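Glutathione S-transferase (Vibrio parahaemolyticus, PDB 7MIQ) probably catalyses the conjugation of glutathione to electrophilic substrates, as a Gtt2-class glutathione S-transferase with a thioredoxin-like domain and a helical domain. Local coordinates at residues I189-W192 with F193-S197; D146-L149 with S150-E153; M96-R99 with V100-Q104; F84-N87 with Q88-A92. All blocks are in the same frame, centred on the assembly; numbering follows the deposited sequence.

Contact 1: I189-W192 with F193-S197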
loop_
_atom_site.group_PDB
_atom_site.type_symbol
_atom_site.label_atom_id
_atom_site.label_comp_id
_atom_site.label_asym_id
_atom_site.label_seq_id
_atom_site.Cartn_x
_atom_site.Cartn_y
_atom_site.Cartn_z
ATOM N N ILE A 189 -9.778 0.818 20.787
ATOM C CA ILE A 189 -8.701 1.643 20.246
ATOM C C ILE A 189 -7.954 2.333 21.381
ATOM O O ILE A 189 -6.721 2.397 21.387
ATOM C CB ILE A 189 -9.252 2.665 19.236
ATOM C CG1 ILE A 189 -9.985 1.958 18.095
ATOM C CG2 ILE A 189 -8.123 3.550 18.700
ATOM C CD1 ILE A 189 -10.588 2.912 17.068
ATOM N N ALA A 190 -8.693 2.845 22.366
ATOM C CA ALA A 190 -8.056 3.540 23.479
ATOM C C ALA A 190 -7.153 2.594 24.265
ATOM O O ALA A 190 -6.001 2.929 24.564
ATOM C CB ALA A 190 -9.120 4.163 24.382
ATOM N N ARG A 191 -7.664 1.404 24.600
ATOM C CA ARG A 191 -6.857 0.386 25.275
ATOM C C ARG A 191 -5.573 0.103 24.506
ATOM O O ARG A 191 -4.474 0.114 25.073
ATOM C CB ARG A 191 -7.675 -0.903 25.429
ATOM C CG ARG A 191 -7.006 -2.049 26.203
ATOM C CD ARG A 191 -6.053 -2.912 25.354
ATOM N NE ARG A 191 -6.671 -3.451 24.146
ATOM C CZ ARG A 191 -5.994 -3.991 23.141
ATOM N NH1 ARG A 191 -4.673 -4.070 23.160
ATOM N NH2 ARG A 191 -6.658 -4.458 22.085
ATOM N N TRP A 192 -5.709 -0.201 23.216
ATOM C CA TRP A 192 -4.548 -0.502 22.385
ATOM C C TRP A 192 -3.608 0.694 22.303
ATOM O O TRP A 192 -2.387 0.543 22.419
ATOM C CB TRP A 192 -5.023 -0.938 20.996
ATOM C CG TRP A 192 -4.008 -0.818 19.889
ATOM C CD1 TRP A 192 -3.084 -1.752 19.511
ATOM C CD2 TRP A 192 -3.839 0.295 19.002
ATOM N NE1 TRP A 192 -2.341 -1.280 18.452
ATOM C CE2 TRP A 192 -2.787 -0.026 18.121
ATOM C CE3 TRP A 192 -4.476 1.535 18.870
ATOM C CZ2 TRP A 192 -2.352 0.851 17.125
ATOM C CZ3 TRP A 192 -4.048 2.403 17.879
ATOM C CH2 TRP A 192 -2.996 2.056 17.018
ATOM N N PHE A 193 -4.162 1.896 22.125
ATOM C CA PHE A 193 -3.316 3.078 22.009
ATOM C C PHE A 193 -2.579 3.366 23.314
ATOM O O PHE A 193 -1.399 3.734 23.295
ATOM C CB PHE A 193 -4.147 4.286 21.587
ATOM C CG PHE A 193 -3.320 5.452 21.121
ATOM C CD1 PHE A 193 -2.819 6.371 22.029
ATOM C CD2 PHE A 193 -3.038 5.620 19.780
ATOM C CE1 PHE A 193 -2.054 7.443 21.601
ATOM C CE2 PHE A 193 -2.272 6.692 19.346
ATOM C CZ PHE A 193 -1.779 7.600 20.259
ATOM N N GLU A 194 -3.260 3.218 24.453
ATOM C CA GLU A 194 -2.576 3.362 25.736
ATOM C C GLU A 194 -1.410 2.385 25.834
ATOM O O GLU A 194 -0.332 2.735 26.328
ATOM C CB GLU A 194 -3.567 3.141 26.881
ATOM C CG GLU A 194 -2.949 3.148 28.277
ATOM C CD GLU A 194 -2.964 4.523 28.929
ATOM O OE1 GLU A 194 -3.505 5.473 28.320
ATOM O OE2 GLU A 194 -2.434 4.654 30.055
ATOM N N GLN A 195 -1.607 1.166 25.333
ATOM C CA GLN A 195 -0.578 0.134 25.379
ATOM C C GLN A 195 0.590 0.478 24.459
ATOM O O GLN A 195 1.751 0.472 24.881
ATOM C CB GLN A 195 -1.217 -1.200 24.986
ATOM C CG GLN A 195 -0.424 -2.445 25.269
ATOM C CD GLN A 195 -1.281 -3.689 25.098
ATOM O OE1 GLN A 195 -2.511 -3.627 25.188
ATOM N NE2 GLN A 195 -0.638 -4.820 24.843
ATOM N N VAL A 196 0.293 0.794 23.199
ATOM C CA VAL A 196 1.347 1.051 22.222
ATOM C C VAL A 196 2.095 2.339 22.554
ATOM O O VAL A 196 3.329 2.390 22.480
ATOM C CB VAL A 196 0.747 1.085 20.803
ATOM C CG1 VAL A 196 1.773 1.561 19.796
ATOM C CG2 VAL A 196 0.228 -0.295 20.419
ATOM N N SER A 197 1.371 3.395 22.935
ATOM C CA SER A 197 2.020 4.671 23.222
ATOM C C SER A 197 2.921 4.614 24.449
ATOM O O SER A 197 3.683 5.560 24.677
ATOM C CB SER A 197 0.976 5.775 23.407
ATOM O OG SER A 197 0.290 5.622 24.638
#

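Contact 2: D146-L149 with S150-E153. Unlike the reference sequence in segment 146-149: Thr147 (reference Gln).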
loop_
_atom_site.group_PDB
_atom_site.type_symbol
_atom_site.label_atom_id
_atom_site.label_comp_id
_atom_site.label_asym_id
_atom_site.label_seq_id
_atom_site.Cartn_x
_atom_site.Cartn_y
_atom_site.Cartn_z
ATOM N N ASP A 146 -11.993 -0.522 15.999
ATOM C CA ASP A 146 -12.327 -0.802 17.391
ATOM C C ASP A 146 -12.801 -2.240 17.569
ATOM O O ASP A 146 -12.432 -2.908 18.542
ATOM C CB ASP A 146 -13.390 0.176 17.883
ATOM C CG ASP A 146 -13.669 0.031 19.364
ATOM O OD1 ASP A 146 -12.887 0.573 20.176
ATOM O OD2 ASP A 146 -14.660 -0.637 19.718
ATOM N N THR A 147 -13.622 -2.737 16.640
ATOM C CA THR A 147 -14.087 -4.117 16.744
ATOM C C THR A 147 -12.925 -5.093 16.613
ATOM O O THR A 147 -12.857 -6.090 17.344
ATOM C CB THR A 147 -15.158 -4.398 15.689
ATOM O OG1 THR A 147 -16.304 -3.576 15.946
ATOM C CG2 THR A 147 -15.580 -5.861 15.726
ATOM N N ARG A 148 -11.987 -4.809 15.707
ATOM C CA ARG A 148 -10.791 -5.634 15.590
ATOM C C ARG A 148 -10.020 -5.669 16.905
ATOM O O ARG A 148 -9.609 -6.738 17.369
ATOM C CB ARG A 148 -9.906 -5.114 14.453
ATOM C CG ARG A 148 -8.557 -5.806 14.347
ATOM C CD ARG A 148 -8.708 -7.310 14.169
ATOM N NE ARG A 148 -7.423 -7.949 13.907
ATOM C CZ ARG A 148 -7.241 -9.259 13.815
ATOM N NH1 ARG A 148 -8.241 -10.111 13.975
ATOM N NH2 ARG A 148 -6.023 -9.728 13.558
ATOM N N LEU A 149 -9.825 -4.510 17.533
ATOM C CA LEU A 149 -9.051 -4.466 18.767
ATOM C C LEU A 149 -9.823 -4.979 19.979
ATOM O O LEU A 149 -9.238 -5.090 21.063
ATOM C CB LEU A 149 -8.539 -3.045 19.015
ATOM C CG LEU A 149 -7.481 -2.628 17.983
ATOM C CD1 LEU A 149 -7.164 -1.140 18.063
ATOM C CD2 LEU A 149 -6.214 -3.460 18.159
ATOM N N SER A 150 -11.107 -5.308 19.828
ATOM C CA SER A 150 -11.801 -6.039 20.880
ATOM C C SER A 150 -11.545 -7.537 20.804
ATOM O O SER A 150 -11.802 -8.250 21.779
ATOM C CB SER A 150 -13.308 -5.772 20.820
ATOM O OG SER A 150 -13.905 -6.439 19.724
ATOM N N GLU A 151 -11.043 -8.030 19.669
ATOM C CA GLU A 151 -10.766 -9.447 19.493
ATOM C C GLU A 151 -9.285 -9.769 19.339
ATOM O O GLU A 151 -8.916 -10.945 19.425
ATOM C CB GLU A 151 -11.521 -9.995 18.270
ATOM C CG GLU A 151 -10.980 -9.502 16.940
ATOM C CD GLU A 151 -11.687 -10.114 15.748
ATOM O OE1 GLU A 151 -12.741 -10.754 15.947
ATOM O OE2 GLU A 151 -11.184 -9.956 14.612
ATOM N N SER A 152 -8.433 -8.772 19.121
ATOM C CA SER A 152 -7.004 -8.977 18.941
ATOM C C SER A 152 -6.256 -7.950 19.777
ATOM O O SER A 152 -6.678 -6.795 19.868
ATOM C CB SER A 152 -6.618 -8.854 17.454
ATOM O OG SER A 152 -5.244 -9.134 17.235
ATOM N N GLU A 153 -5.152 -8.370 20.402
ATOM C CA GLU A 153 -4.396 -7.432 21.226
ATOM C C GLU A 153 -3.745 -6.348 20.375
ATOM O O GLU A 153 -3.653 -5.189 20.796
ATOM C CB GLU A 153 -3.347 -8.167 22.059
ATOM C CG GLU A 153 -2.687 -7.253 23.085
ATOM C CD GLU A 153 -1.766 -7.981 24.039
ATOM O OE1 GLU A 153 -1.629 -9.216 23.918
ATOM O OE2 GLU A 153 -1.174 -7.307 24.911
#

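Contact 3: M96-R99 with V100-Q104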
loop_
_atom_site.group_PDB
_atom_site.type_symbol
_atom_site.label_atom_id
_atom_site.label_comp_id
_atom_site.label_asym_id
_atom_site.label_seq_id
_atom_site.Cartn_x
_atom_site.Cartn_y
_atom_site.Cartn_z
ATOM N N MET A 96 -2.270 -7.681 4.875
ATOM C CA MET A 96 -3.690 -7.355 4.770
ATOM C C MET A 96 -4.054 -6.160 5.642
ATOM O O MET A 96 -4.622 -5.172 5.159
ATOM C CB MET A 96 -4.535 -8.571 5.153
ATOM C CG MET A 96 -5.999 -8.246 5.393
ATOM S SD MET A 96 -6.985 -9.694 5.831
ATOM C CE MET A 96 -6.187 -10.239 7.339
ATOM N N TRP A 97 -3.745 -6.233 6.940
ATOM C CA TRP A 97 -4.164 -5.166 7.845
ATOM C C TRP A 97 -3.370 -3.884 7.626
ATOM O O TRP A 97 -3.894 -2.789 7.866
ATOM C CB TRP A 97 -4.054 -5.629 9.296
ATOM C CG TRP A 97 -5.249 -6.427 9.719
ATOM C CD1 TRP A 97 -5.336 -7.783 9.840
ATOM C CD2 TRP A 97 -6.545 -5.909 10.046
ATOM N NE1 TRP A 97 -6.606 -8.142 10.233
ATOM C CE2 TRP A 97 -7.365 -7.009 10.367
ATOM C CE3 TRP A 97 -7.088 -4.622 10.102
ATOM C CZ2 TRP A 97 -8.700 -6.860 10.743
ATOM C CZ3 TRP A 97 -8.416 -4.475 10.476
ATOM C CH2 TRP A 97 -9.205 -5.587 10.791
ATOM N N HIS A 98 -2.113 -3.985 7.182
ATOM C CA HIS A 98 -1.367 -2.771 6.866
ATOM C C HIS A 98 -2.063 -1.990 5.764
ATOM O O HIS A 98 -2.240 -0.773 5.873
ATOM C CB HIS A 98 0.073 -3.095 6.458
ATOM C CG HIS A 98 1.061 -2.046 6.868
ATOM N ND1 HIS A 98 2.414 -2.156 6.623
ATOM C CD2 HIS A 98 0.891 -0.870 7.518
ATOM C CE1 HIS A 98 3.034 -1.089 7.098
ATOM N NE2 HIS A 98 2.133 -0.294 7.651
ATOM N N ARG A 99 -2.500 -2.681 4.711
ATOM C CA ARG A 99 -3.146 -2.006 3.591
ATOM C C ARG A 99 -4.518 -1.465 3.979
ATOM O O ARG A 99 -4.909 -0.379 3.534
ATOM C CB ARG A 99 -3.244 -2.966 2.406
ATOM C CG ARG A 99 -1.882 -3.240 1.793
ATOM C CD ARG A 99 -1.889 -4.309 0.716
ATOM N NE ARG A 99 -0.616 -4.266 0.004
ATOM C CZ ARG A 99 -0.384 -3.506 -1.059
ATOM N NH1 ARG A 99 -1.347 -2.798 -1.625
ATOM N NH2 ARG A 99 0.846 -3.448 -1.561
ATOM N N VAL A 100 -5.258 -2.202 4.807
ATOM C CA VAL A 100 -6.555 -1.716 5.279
ATOM C C VAL A 100 -6.378 -0.440 6.094
ATOM O O VAL A 100 -7.056 0.569 5.858
ATOM C CB VAL A 100 -7.276 -2.811 6.087
ATOM C CG1 VAL A 100 -8.471 -2.231 6.814
ATOM C CG2 VAL A 100 -7.713 -3.945 5.168
ATOM N N VAL A 101 -5.448 -0.456 7.056
ATOM C CA VAL A 101 -5.219 0.731 7.881
ATOM C C VAL A 101 -4.710 1.896 7.030
ATOM O O VAL A 101 -5.108 3.050 7.233
ATOM C CB VAL A 101 -4.251 0.405 9.039
ATOM C CG1 VAL A 101 -3.798 1.679 9.739
ATOM C CG2 VAL A 101 -4.907 -0.545 10.043
ATOM N N GLU A 102 -3.824 1.619 6.073
ATOM C CA GLU A 102 -3.237 2.699 5.239
ATOM C C GLU A 102 -4.306 3.311 4.322
ATOM O O GLU A 102 -4.521 4.508 4.432
ATOM C CB GLU A 102 -2.033 2.208 4.445
ATOM C CG GLU A 102 -0.770 2.122 5.264
ATOM C CD GLU A 102 0.388 1.537 4.482
ATOM O OE1 GLU A 102 0.212 0.463 3.875
ATOM O OE2 GLU A 102 1.447 2.157 4.480
ATOM N N PHE A 103 -4.987 2.521 3.487
ATOM C CA PHE A 103 -6.011 3.084 2.599
ATOM C C PHE A 103 -7.183 3.666 3.381
ATOM O O PHE A 103 -7.506 4.851 3.253
ATOM C CB PHE A 103 -6.540 2.037 1.620
ATOM C CG PHE A 103 -7.342 2.620 0.492
ATOM C CD1 PHE A 103 -6.711 3.275 -0.554
ATOM C CD2 PHE A 103 -8.724 2.520 0.478
ATOM C CE1 PHE A 103 -7.442 3.817 -1.594
ATOM C CE2 PHE A 103 -9.462 3.060 -0.561
ATOM C CZ PHE A 103 -8.820 3.711 -1.597
ATOM N N GLN A 104 -7.861 2.830 4.168
ATOM C CA GLN A 104 -9.109 3.251 4.792
ATOM C C GLN A 104 -8.894 4.188 5.972
ATOM O O GLN A 104 -9.840 4.864 6.386
ATOM C CB GLN A 104 -9.915 2.022 5.228
ATOM C CG GLN A 104 -10.185 1.046 4.085
ATOM C CD GLN A 104 -10.916 -0.208 4.528
ATOM O OE1 GLN A 104 -11.763 -0.162 5.420
ATOM N NE2 GLN A 104 -10.590 -1.339 3.903
#

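Contact 4: F84-N87 with Q88-A92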
loop_
_atom_site.group_PDB
_atom_site.type_symbol
_atom_site.label_atom_id
_atom_site.label_comp_id
_atom_site.label_asym_id
_atom_site.label_seq_id
_atom_site.Cartn_x
_atom_site.Cartn_y
_atom_site.Cartn_z
ATOM N N PHE A 84 7.268 -7.569 10.580
ATOM C CA PHE A 84 6.482 -7.853 9.387
ATOM C C PHE A 84 5.774 -9.200 9.456
ATOM O O PHE A 84 5.112 -9.587 8.489
ATOM C CB PHE A 84 7.364 -7.780 8.133
ATOM C CG PHE A 84 7.655 -6.375 7.679
ATOM C CD1 PHE A 84 6.710 -5.656 6.962
ATOM C CD2 PHE A 84 8.869 -5.769 7.970
ATOM C CE1 PHE A 84 6.969 -4.361 6.542
ATOM C CE2 PHE A 84 9.135 -4.472 7.553
ATOM C CZ PHE A 84 8.184 -3.767 6.839
ATOM N N GLY A 85 5.881 -9.913 10.576
ATOM C CA GLY A 85 5.197 -11.184 10.730
ATOM C C GLY A 85 6.167 -12.327 10.942
ATOM O O GLY A 85 7.196 -12.398 10.266
ATOM N N ALA A 86 5.845 -13.234 11.868
ATOM C CA ALA A 86 6.779 -14.279 12.280
ATOM C C ALA A 86 6.665 -15.564 11.470
ATOM O O ALA A 86 7.601 -16.374 11.486
ATOM C CB ALA A 86 6.579 -14.606 13.764
ATOM N N ASN A 87 5.549 -15.778 10.778
ATOM C CA ASN A 87 5.348 -16.981 9.979
ATOM C C ASN A 87 4.501 -16.609 8.768
ATOM O O ASN A 87 4.132 -15.447 8.584
ATOM C CB ASN A 87 4.707 -18.093 10.815
ATOM C CG ASN A 87 3.401 -17.661 11.463
ATOM O OD1 ASN A 87 2.530 -17.086 10.814
ATOM N ND2 ASN A 87 3.266 -17.932 12.756
ATOM N N GLN A 88 4.175 -17.614 7.949
ATOM C CA GLN A 88 3.491 -17.352 6.683
ATOM C C GLN A 88 2.157 -16.650 6.904
ATOM O O GLN A 88 1.850 -15.651 6.242
ATOM C CB GLN A 88 3.278 -18.656 5.914
ATOM C CG GLN A 88 2.454 -18.491 4.640
ATOM C CD GLN A 88 1.985 -19.817 4.076
ATOM O OE1 GLN A 88 1.981 -20.829 4.773
ATOM N NE2 GLN A 88 1.582 -19.818 2.808
ATOM N N LEU A 89 1.346 -17.163 7.832
ATOM C CA LEU A 89 0.037 -16.562 8.067
ATOM C C LEU A 89 0.165 -15.144 8.615
ATOM O O LEU A 89 -0.524 -14.229 8.149
ATOM C CB LEU A 89 -0.786 -17.436 9.016
ATOM C CG LEU A 89 -2.170 -16.890 9.381
ATOM C CD1 LEU A 89 -2.983 -16.572 8.130
ATOM C CD2 LEU A 89 -2.922 -17.867 10.282
ATOM N N GLU A 90 1.043 -14.938 9.603
ATOM C CA GLU A 90 1.227 -13.596 10.154
ATOM C C GLU A 90 1.704 -12.613 9.089
ATOM O O GLU A 90 1.271 -11.455 9.066
ATOM C CB GLU A 90 2.219 -13.626 11.317
ATOM C CG GLU A 90 1.686 -14.273 12.588
ATOM C CD GLU A 90 2.621 -14.081 13.773
ATOM O OE1 GLU A 90 3.542 -13.237 13.686
ATOM O OE2 GLU A 90 2.435 -14.774 14.793
ATOM N N ARG A 91 2.609 -13.047 8.208
ATOM C CA ARG A 91 3.104 -12.139 7.177
ATOM C C ARG A 91 1.982 -11.708 6.241
ATOM O O ARG A 91 1.941 -10.555 5.795
ATOM C CB ARG A 91 4.252 -12.794 6.402
ATOM C CG ARG A 91 5.580 -12.760 7.168
ATOM C CD ARG A 91 6.761 -13.243 6.334
ATOM N NE ARG A 91 6.752 -14.690 6.148
ATOM C CZ ARG A 91 7.300 -15.559 6.987
ATOM N NH1 ARG A 91 7.912 -15.162 8.090
ATOM N NH2 ARG A 91 7.234 -16.857 6.711
ATOM N N ALA A 92 1.048 -12.615 5.951
ATOM C CA ALA A 92 -0.088 -12.263 5.106
ATOM C C ALA A 92 -1.076 -11.374 5.850
ATOM O O ALA A 92 -1.639 -10.441 5.267
ATOM C CB ALA A 92 -0.777 -13.529 4.601
HETATM O O HOH W 1 4.287 -9.077 5.882
HETATM O O HOH W 2 9.807 -16.985 9.126
HETATM O O HOH W 3 1.184 -17.033 15.194
#

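Contact 1: I189-W192 with F193-S197
The Trp192 indole takes Val196 CG2 over one face, displaced to the pyrrole side. This methyl lies 3.8 Å from the centroid of the five-membered ring, a CH-pi contact one turn along helix 187-196. The helix belongs to the all-helical C-terminal domain of the glutathione S-transferase fold. Ile189 O sits at the indole edge, in its plane. Next door, Trp192 CZ3 meets the edge of the Phe193 ring, 3.9 Å from Phe193 CD2. The Arg191 guanidinium has Trp192 CB over one face and Gln195 OE1 at its edge. Arg191 NH1 donates to Gln195 OE1 at 3.0 Å. The donor stands above the amide carbonyl plane, 43° out of it. Arg191 and Gln195 run side by side, and their flat ends are turned 54° against each other. Bends at chi2 (-83°) and chi3 bring the guanidinium round to the amide. Both polar ends have further partners: Arg191 reaches Leu149 O and Glu153 O, and Gln195 NE2 reaches Glu153 OE2. Trp192 NE1 is hydrogen-bonded to Asp164 OD1. One turn on from Phe193, its O takes two donors from opposite faces of its plane, Ser197 N and Ser197 OG, the hydroxyl at 2.9 Å.

Contact 2: D146-L149 with S150-E153
Thr147 O is gripped twice by Ser150. The hydroxyl Ser150 OG donates at 2.6 Å. Ser150 N donates from well above the carbonyl plane, at 3.1 Å, and also makes a weak hydrogen bond to Asp146 O. The hydroxyl is folded back between its own backbone N and carbonyl carbon (chi1 73°), which turns it to the preceding turn. A second carbonyl, Arg148 O, takes Glu151 N at 3.0 Å, with a weak bond from Ser152 N added. The Arg148 chain bends at chi2 (57°), which brings its end back toward Glu151 and Ser152. Its NH1 forms a salt bridge with Glu151 OE2 at 3.0 Å. The oxygen lies in the guanidinium plane and is met on its anti side, but from out of the carboxylate plane. The two side chains cross at about a right angle, with their planes 75° apart. Ser152 CB covers one guanidinium face, 3.7 Å from Arg148 CZ. Arg148 NE donates to Ile155 O, and Ser152 OG is hydrogen-bonded to Tyr154 O. Bonds back to the third residue thus join the regular ones to the fourth, as is common where an alpha-helix ends, here helix 127-151 of the C-terminal domain.

Contact 3: M96-R99 with V100-Q104
His98 and Glu102, one turn apart on helix 88-114, meet flat side to flat side. In the conformer of Glu102 described here, one of two modelled, the carboxylate lies over one face of the imidazole. The planes are 11° apart, so the groups are stacked. Glu102 CD is 3.9 Å from His98 CD2, and OE1 sits off-centre over the ring. Glu102 CG lies anti to its carbonyl carbon (chi1 -79°), which with the extended chain carries the carboxylate back over the His98 ring. Glu102 CG also rests 3.3 Å from His98 O. The backbone bonds here are those of an alpha-helix, Glu102 N to His98 O at 2.9 Å; the helix widens into a pi-type turn at 101-104. On another side of the helix, Val100 CG1 packs loosely against Trp97 CE3, 4.3 Å away.

The second shell fixes the polar ends. Thr166 OG1, on helix 162-177, is hydrogen-bonded to His98 NE2. Arg14 of the same chain forms a salt bridge with Glu102 OE2. Arg99 is held by Glu95, and its NH1 forms a salt bridge with Glu102 of the second subunit, a pairing repeated in reverse. In this conformer the carboxylate has arginines of both subunits as partners, which would probably stabilise its negative charge and lets the intersubunit pairs tie the dimer together.

Contact 4: F84-N87 with Q88-A92
The Asn87 amide and the Glu90 carboxylate cross at about a right angle, their planes 63° apart. Asn87 is the N-cap of helix 88-114. Its OD1 accepts from Glu90 N at 2.9 Å in a nearly straight bond. Asn87 CG sits between the backbone N and the carbonyl carbon (chi1 56°), which curls the amide back over the first turn. Glu90 reaches the other way, toward the loop. Its OE1 accepts from Ala86 N at 2.9 Å, met from above the carboxylate plane, and so pins the residue before the cap. One water bridges Glu90 OE2 and Asn87 ND2, weakly on the amide side. Gly85 CA comes within 3.9 Å of Glu90 CB. A side chain here would run into Arg91 N and the Glu90 carbonyl carbon, and would fit poorly with the backbone angles (phi 119°). Arg91 bends at chi3 and lays one guanidinium face over Asn87 C, which is 3.4 Å from Arg91 NH2. A second water links Arg91 NH1 to Ala86 O. A third joins Phe84 O to Arg91 O. Phe84 makes a cation-pi contact with Arg71 of helix 66-76 in its own chain. One side of this helix start faces the second subunit: Arg91 forms a salt bridge with Glu75 and Gln88 NE2 hydrogen-bonds to Tyr72 O, both on helix 66-76 of that subunit, while Leu89 packs on its Leu57.

Along the chain the order is contact 4, contact 3, contact 2, contact 1. Contacts 4 and 3 share helix 88-114, with centres about 15 Å apart, and both touch the second subunit. They mark the start and middle of a helix at the dimer interface. Contacts 2 and 1 lie in the C-terminal domain, at the end of helix 127-151 and on helix 187-196. Their centres are about 11 Å apart, and they touch directly: Trp192 CB packs on Leu149 CD1 at 3.6 Å. Contact 2 also reaches contact 3, where Arg148 CD meets Trp97 CZ2 at 3.5 Å. Packing therefore runs from the interface helix through helix 127-151 to helix 187-196.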